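Local coordinates for cytoplasmic protein (Cryptococcus neoformans var. grubii serotype A, PDB 7LPQ) that probably hydrolyses steryl beta-glucosides as a glycoside hydrolase of family 5, and here holds a pyrrolidine-based ligand in its pocket, at residues Q53-R58 with N584-D589; H143-S148 with M197-N202. All coordinates share one frame; numbering follows the deposited sequence. Where two conformers were deposited one is given.

Contact 1 of 2, residues Q53-R58 with N584-D589. With YAJ (~{N}-[(3~{R},5~{S})-5-(hydroxymethyl)-1-methyl-pyrrolidin-3-yl]-2-(3-oxidanylidene-4~{H}-1,4-benzoxazin-6-yl)ethanamide), chain E.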
# COMPACT_ATOMS: atom_id res chain seq x y z
N GLN A 53 -8.34 18.72 -5.68
CA GLN A 53 -8.06 18.04 -6.95
C GLN A 53 -8.29 16.54 -6.80
O GLN A 53 -7.37 15.72 -6.97
CB GLN A 53 -6.63 18.32 -7.41
CG GLN A 53 -6.35 19.79 -7.70
CD GLN A 53 -7.17 20.34 -8.86
OE1 GLN A 53 -7.70 19.59 -9.68
NE2 GLN A 53 -7.28 21.67 -8.92
N PRO A 54 -9.52 16.13 -6.47
CA PRO A 54 -9.83 14.70 -6.46
C PRO A 54 -9.72 14.11 -7.86
O PRO A 54 -9.70 14.83 -8.87
CB PRO A 54 -11.26 14.65 -5.93
CG PRO A 54 -11.84 15.98 -6.26
CD PRO A 54 -10.70 16.96 -6.19
N SER A 55 -9.67 12.78 -7.92
CA SER A 55 -9.37 12.11 -9.18
C SER A 55 -10.40 12.40 -10.26
O SER A 55 -10.07 12.38 -11.45
CB SER A 55 -9.26 10.61 -8.94
OG SER A 55 -10.53 10.07 -8.59
N HIS A 56 -11.64 12.69 -9.88
CA HIS A 56 -12.73 12.82 -10.83
C HIS A 56 -12.92 14.24 -11.34
O HIS A 56 -13.80 14.46 -12.18
CB HIS A 56 -14.03 12.33 -10.21
CG HIS A 56 -14.47 13.12 -9.02
ND1 HIS A 56 -13.92 12.95 -7.77
CD2 HIS A 56 -15.41 14.08 -8.88
CE1 HIS A 56 -14.50 13.77 -6.91
NE2 HIS A 56 -15.40 14.48 -7.57
N ILE A 57 -12.13 15.20 -10.88
CA ILE A 57 -12.26 16.59 -11.30
C ILE A 57 -11.14 16.91 -12.28
O ILE A 57 -9.96 16.72 -11.98
CB ILE A 57 -12.23 17.55 -10.09
CG1 ILE A 57 -13.50 17.38 -9.25
CG2 ILE A 57 -12.07 18.98 -10.56
CD1 ILE A 57 -14.77 17.83 -9.95
N ARG A 58 -11.51 17.40 -13.47
CA ARG A 58 -10.52 17.80 -14.46
C ARG A 58 -10.16 19.27 -14.37
O ARG A 58 -9.06 19.66 -14.77
CB ARG A 58 -11.02 17.49 -15.87
CG ARG A 58 -9.96 17.71 -16.95
CD ARG A 58 -10.51 17.46 -18.35
NE ARG A 58 -9.43 17.36 -19.34
CZ ARG A 58 -8.89 18.41 -19.96
NH1 ARG A 58 -9.33 19.64 -19.70
NH2 ARG A 58 -7.92 18.23 -20.85
N ASN A 584 -12.28 9.34 -3.08
CA ASN A 584 -11.91 10.41 -3.99
C ASN A 584 -10.68 10.05 -4.83
O ASN A 584 -9.87 10.91 -5.17
CB ASN A 584 -11.67 11.72 -3.23
CG ASN A 584 -12.88 12.13 -2.40
OD1 ASN A 584 -13.95 12.43 -2.94
ND2 ASN A 584 -12.73 12.13 -1.08
N TRP A 585 -10.55 8.77 -5.17
CA TRP A 585 -9.41 8.30 -5.95
C TRP A 585 -9.82 7.07 -6.75
O TRP A 585 -9.92 5.97 -6.20
CB TRP A 585 -8.22 8.00 -5.04
CG TRP A 585 -6.96 7.73 -5.79
CD1 TRP A 585 -6.10 8.64 -6.30
CD2 TRP A 585 -6.40 6.44 -6.08
NE1 TRP A 585 -5.04 8.01 -6.91
CE2 TRP A 585 -5.21 6.65 -6.79
CE3 TRP A 585 -6.80 5.13 -5.82
CZ2 TRP A 585 -4.41 5.61 -7.24
CZ3 TRP A 585 -6.01 4.09 -6.28
CH2 TRP A 585 -4.83 4.34 -6.97
N ASN A 586 -10.05 7.27 -8.05
CA ASN A 586 -10.26 6.19 -9.01
C ASN A 586 -11.42 5.28 -8.63
O ASN A 586 -11.45 4.10 -9.01
CB ASN A 586 -8.97 5.38 -9.19
CG ASN A 586 -7.89 6.16 -9.93
OD1 ASN A 586 -8.19 7.12 -10.64
ND2 ASN A 586 -6.63 5.75 -9.75
N GLY A 587 -12.39 5.81 -7.90
CA GLY A 587 -13.54 5.03 -7.51
C GLY A 587 -13.29 4.02 -6.41
O GLY A 587 -14.17 3.19 -6.14
N GLU A 588 -12.12 4.06 -5.77
CA GLU A 588 -11.87 3.17 -4.64
C GLU A 588 -12.58 3.70 -3.41
O GLU A 588 -12.70 4.91 -3.21
CB GLU A 588 -10.37 3.06 -4.37
CG GLU A 588 -9.66 2.03 -5.21
CD GLU A 588 -8.27 1.72 -4.68
OE1 GLU A 588 -7.90 2.27 -3.61
OE2 GLU A 588 -7.54 0.94 -5.33
N ASP A 589 -13.08 2.78 -2.59
CA ASP A 589 -13.81 3.13 -1.36
C ASP A 589 -13.44 2.08 -0.31
O ASP A 589 -14.15 1.09 -0.14
CB ASP A 589 -15.31 3.19 -1.61
CG ASP A 589 -16.06 3.85 -0.47
OD1 ASP A 589 -15.45 4.05 0.61
OD2 ASP A 589 -17.25 4.16 -0.64
C10 YAJ E . -1.70 -6.46 -3.68
C13 YAJ E . -3.43 -8.29 -4.97
C20 YAJ E . -3.98 -0.09 -4.22
C21 YAJ E . -4.87 0.03 -3.05
C22 YAJ E . -4.97 1.42 -2.44
C01 YAJ E . -7.04 -0.77 -2.43
C03 YAJ E . -5.80 -1.69 -4.26
C04 YAJ E . -4.39 -1.40 -4.95
C06 YAJ E . -3.27 -3.60 -5.52
C08 YAJ E . -2.11 -4.62 -5.47
C09 YAJ E . -2.33 -6.04 -4.87
C11 YAJ E . -1.91 -7.75 -3.15
C12 YAJ E . -2.77 -8.69 -3.77
C14 YAJ E . -3.19 -6.98 -5.49
C16 YAJ E . -4.59 -10.48 -5.07
C18 YAJ E . -4.11 -10.78 -3.74
N02 YAJ E . -6.18 -0.43 -3.61
N05 YAJ E . -3.31 -2.40 -4.91
N15 YAJ E . -4.30 -9.25 -5.62
O07 YAJ E . -4.26 -3.91 -6.19
O17 YAJ E . -5.36 -11.27 -5.64
O19 YAJ E . -2.97 -9.94 -3.26
O23 YAJ E . -5.28 2.39 -3.43
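Ser55 and Asn586 make the main polar link between residues 53-58 and 584-589. The backbone N-H of Asn586 donates to Ser55 OG at 2.9 Å, and the bond is fairly straight at 163°. Ser55 OG lies between its own backbone N and carbonyl carbon (chi1 67°), and this turns it toward 584-589. The same hydroxyl also bonds to His180, so two partners grip it. Next to it, Ser55 N gives a weak bond of 3.3 Å to Asn584 O.

The far end of 584-589 reaches the ligand. Glu588 is extended beyond CG, and its carboxylate takes two bonds from YAJ. OE1 accepts from the ligand hydroxyl O23 at 2.6 Å, and OE2 from the pyrrolidine nitrogen N02 at 2.6 Å.

Each segment contains a tight turn. Pro54 to Ile57 form a type I beta turn, and Trp585 to Glu588 form a type I' turn. The hydroxyl bond therefore joins the two turns directly.

Packing completes the contact. Ser55 OG lies 3.4 Å from Trp585 CA. Pro54 CB meets Asn584 CB at 4.0 Å. His56 CE1 brings the ring edge to within 4.2 Å of Asn584 OD1, while the His56 ring stacks with Trp581. The side-chain amides of Asn584 and Asn586 donate to Asp576 O and Gly152 O. Asn586 ND2 also lies over one face of the Trp585 ring, toward the rim, and the indole N-H bonds to Gly153 O. Trp585 CZ3 approaches YAJ O23 at 3.4 Å.

Residues 584-589 thus line the ligand pocket, and 53-58 packs behind them, away from the ligand. Loops after the barrel strands line the site in the TIM barrels of this family, and 584-589 follows strand 567-570.

Contact 2 of 2, residues H143-S148 with M197-N202. With YAJ (~{N}-[(3~{R},5~{S})-5-(hydroxymethyl)-1-methyl-pyrrolidin-3-yl]-2-(3-oxidanylidene-4~{H}-1,4-benzoxazin-6-yl)ethanamide), chain E.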
# COMPACT_ATOMS: atom_id res chain seq x y z
N HIS A 143 4.79 6.85 -1.61
CA HIS A 143 3.65 6.23 -2.26
C HIS A 143 3.50 6.69 -3.71
O HIS A 143 3.69 7.86 -4.03
CB HIS A 143 2.36 6.54 -1.50
CG HIS A 143 1.25 5.58 -1.80
ND1 HIS A 143 0.97 4.50 -1.00
CD2 HIS A 143 0.37 5.53 -2.83
CE1 HIS A 143 -0.04 3.82 -1.52
NE2 HIS A 143 -0.42 4.42 -2.63
N GLN A 144 3.12 5.74 -4.56
CA GLN A 144 2.76 6.02 -5.94
C GLN A 144 1.77 4.96 -6.41
O GLN A 144 1.65 3.89 -5.80
CB GLN A 144 3.98 6.03 -6.87
CG GLN A 144 4.62 4.68 -7.09
CD GLN A 144 3.92 3.87 -8.18
OE1 GLN A 144 3.35 4.43 -9.13
NE2 GLN A 144 3.96 2.55 -8.05
N ASP A 145 1.06 5.28 -7.48
CA ASP A 145 0.18 4.35 -8.18
C ASP A 145 0.31 4.62 -9.67
O ASP A 145 0.18 5.78 -10.10
CB ASP A 145 -1.28 4.50 -7.74
CG ASP A 145 -1.51 4.06 -6.32
OD1 ASP A 145 -1.59 2.84 -6.08
OD2 ASP A 145 -1.61 4.94 -5.45
N VAL A 146 0.55 3.56 -10.45
CA VAL A 146 0.80 3.66 -11.89
C VAL A 146 1.60 4.93 -12.18
O VAL A 146 1.21 5.75 -13.01
CB VAL A 146 -0.52 3.62 -12.68
CG1 VAL A 146 -1.12 2.22 -12.59
CG2 VAL A 146 -1.51 4.65 -12.19
N TRP A 147 2.70 5.09 -11.44
CA TRP A 147 3.70 6.14 -11.59
C TRP A 147 3.27 7.50 -11.06
O TRP A 147 4.02 8.12 -10.28
CB TRP A 147 4.11 6.32 -13.06
CG TRP A 147 5.17 7.37 -13.18
CD1 TRP A 147 5.02 8.63 -13.68
CD2 TRP A 147 6.53 7.27 -12.75
NE1 TRP A 147 6.21 9.32 -13.60
CE2 TRP A 147 7.16 8.50 -13.03
CE3 TRP A 147 7.29 6.25 -12.16
CZ2 TRP A 147 8.50 8.74 -12.75
CZ3 TRP A 147 8.62 6.49 -11.89
CH2 TRP A 147 9.22 7.72 -12.18
N SER A 148 2.10 8.00 -11.47
CA SER A 148 1.70 9.33 -11.04
C SER A 148 0.21 9.54 -11.26
O SER A 148 -0.45 8.79 -11.97
CB SER A 148 2.50 10.40 -11.81
OG SER A 148 2.10 10.44 -13.17
N MET A 197 -12.02 -0.58 -10.68
CA MET A 197 -10.65 -1.06 -10.53
C MET A 197 -9.95 -1.22 -11.87
O MET A 197 -9.06 -2.06 -12.03
CB MET A 197 -10.61 -2.37 -9.75
CG MET A 197 -11.14 -2.26 -8.31
SD MET A 197 -10.29 -0.99 -7.33
CE MET A 197 -8.66 -1.73 -7.23
N ILE A 198 -10.32 -0.39 -12.85
CA ILE A 198 -9.58 -0.42 -14.11
C ILE A 198 -8.26 0.35 -14.00
O ILE A 198 -7.34 0.09 -14.78
CB ILE A 198 -10.43 0.15 -15.25
CG1 ILE A 198 -9.78 -0.19 -16.60
CG2 ILE A 198 -10.58 1.67 -15.11
CD1 ILE A 198 -10.71 -0.04 -17.78
N TRP A 199 -8.14 1.28 -13.05
CA TRP A 199 -6.95 2.11 -12.98
C TRP A 199 -5.67 1.27 -12.90
O TRP A 199 -4.62 1.68 -13.41
CB TRP A 199 -7.04 3.05 -11.78
CG TRP A 199 -6.92 2.38 -10.45
CD1 TRP A 199 -7.93 2.02 -9.63
CD2 TRP A 199 -5.70 2.01 -9.78
NE1 TRP A 199 -7.44 1.43 -8.48
CE2 TRP A 199 -6.07 1.41 -8.56
CE3 TRP A 199 -4.35 2.12 -10.10
CZ2 TRP A 199 -5.13 0.93 -7.65
CZ3 TRP A 199 -3.41 1.64 -9.19
CH2 TRP A 199 -3.81 1.05 -7.99
N GLY A 200 -5.75 0.11 -12.26
CA GLY A 200 -4.57 -0.74 -12.13
C GLY A 200 -4.02 -1.20 -13.46
O GLY A 200 -2.82 -1.41 -13.59
N THR A 201 -4.89 -1.36 -14.47
CA THR A 201 -4.41 -1.79 -15.78
C THR A 201 -3.50 -0.75 -16.43
O THR A 201 -2.84 -1.07 -17.43
CB THR A 201 -5.58 -2.11 -16.72
OG1 THR A 201 -6.31 -0.91 -17.02
CG2 THR A 201 -6.50 -3.14 -16.09
N ASN A 202 -3.43 0.47 -15.89
CA ASN A 202 -2.49 1.45 -16.44
C ASN A 202 -1.06 0.92 -16.42
O ASN A 202 -0.24 1.33 -17.24
CB ASN A 202 -2.59 2.77 -15.68
CG ASN A 202 -3.67 3.69 -16.23
OD1 ASN A 202 -3.78 3.87 -17.44
ND2 ASN A 202 -4.48 4.26 -15.34
C10 YAJ E . -1.70 -6.46 -3.68
C13 YAJ E . -3.43 -8.29 -4.97
C20 YAJ E . -3.98 -0.09 -4.22
C21 YAJ E . -4.87 0.03 -3.05
C22 YAJ E . -4.97 1.42 -2.44
C01 YAJ E . -7.04 -0.77 -2.43
C03 YAJ E . -5.80 -1.69 -4.26
C04 YAJ E . -4.39 -1.40 -4.95
C06 YAJ E . -3.27 -3.60 -5.52
C08 YAJ E . -2.11 -4.62 -5.47
C09 YAJ E . -2.33 -6.04 -4.87
C11 YAJ E . -1.91 -7.75 -3.15
C12 YAJ E . -2.77 -8.69 -3.77
C14 YAJ E . -3.19 -6.98 -5.49
C16 YAJ E . -4.59 -10.48 -5.07
C18 YAJ E . -4.11 -10.78 -3.74
N02 YAJ E . -6.18 -0.43 -3.61
N05 YAJ E . -3.31 -2.40 -4.91
N15 YAJ E . -4.30 -9.25 -5.62
O07 YAJ E . -4.26 -3.91 -6.19
O17 YAJ E . -5.36 -11.27 -5.64
O19 YAJ E . -2.97 -9.94 -3.26
O23 YAJ E . -5.28 2.39 -3.43
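Trp199 is the main residue of 197-202 that meets 143-148. Just before it comes Ile198, whose carbonyl O takes two bonds, from Thr201 N and Thr201 OG1.

The Trp199 indole reaches both Asp145 and the ligand. Its CG sits between the backbone N and the carbonyl carbon (chi1 70°), which carries the six-membered ring to Asp145. Asp145 OD1 lies 3.4 Å from CH2, with the carboxylate and indole planes nearly perpendicular at 86°. Asp145 OD2 bonds to Ser154 OG and accepts a weak bond from His143 NE2. Another part of the indole rim faces YAJ, where CZ2 is 3.6 Å from C04. Trp199 also packs edge-to-face with Trp585.

Residues 143-148 run on from the end of strand 137-143, one of the barrel strands of this family 5 enzyme. Loops after the barrel strands line the substrate pocket in these TIM-barrel enzymes, and Trp199 is part of the wall around the pyrrolidine here.

The chain here runs in a 3-10 turn that continues past Asn202. Val146 packs against it with CG1. This methyl meets the edge of the Trp199 ring at CE3 (4.1 Å) and lies 3.6 Å from Trp199 O. It also comes near Gly200 O. Asn202 comes last. Its CB is 3.5 Å from Val146 CG1, while OD1 bonds to Tyr178 N and ND2 gives a weak bond to Trp199 O.

Overall arrangement
Contacts 1 and 2 lie about 12 Å apart, centre to centre, and both touch the ligand YAJ. Along the chain contact 2 is nested inside the long loop closed by contact 1, since 143-148 and 197-202 both fall between 53-58 and 584-589. The segments 53-58, 143-148 and 584-589 follow the parallel strands 35-43, 137-143 and 567-570; 197-202 precedes helix 206-221. The contacts also touch each other. Trp199 NE1 probably donates to Glu588 OE2 at 3.2 Å, and Trp585 packs on Asp145. Segments 584-589 and 197-202 reach the ligand, with 53-58 packed behind 584-589; Glu271 bonds to the ligand too.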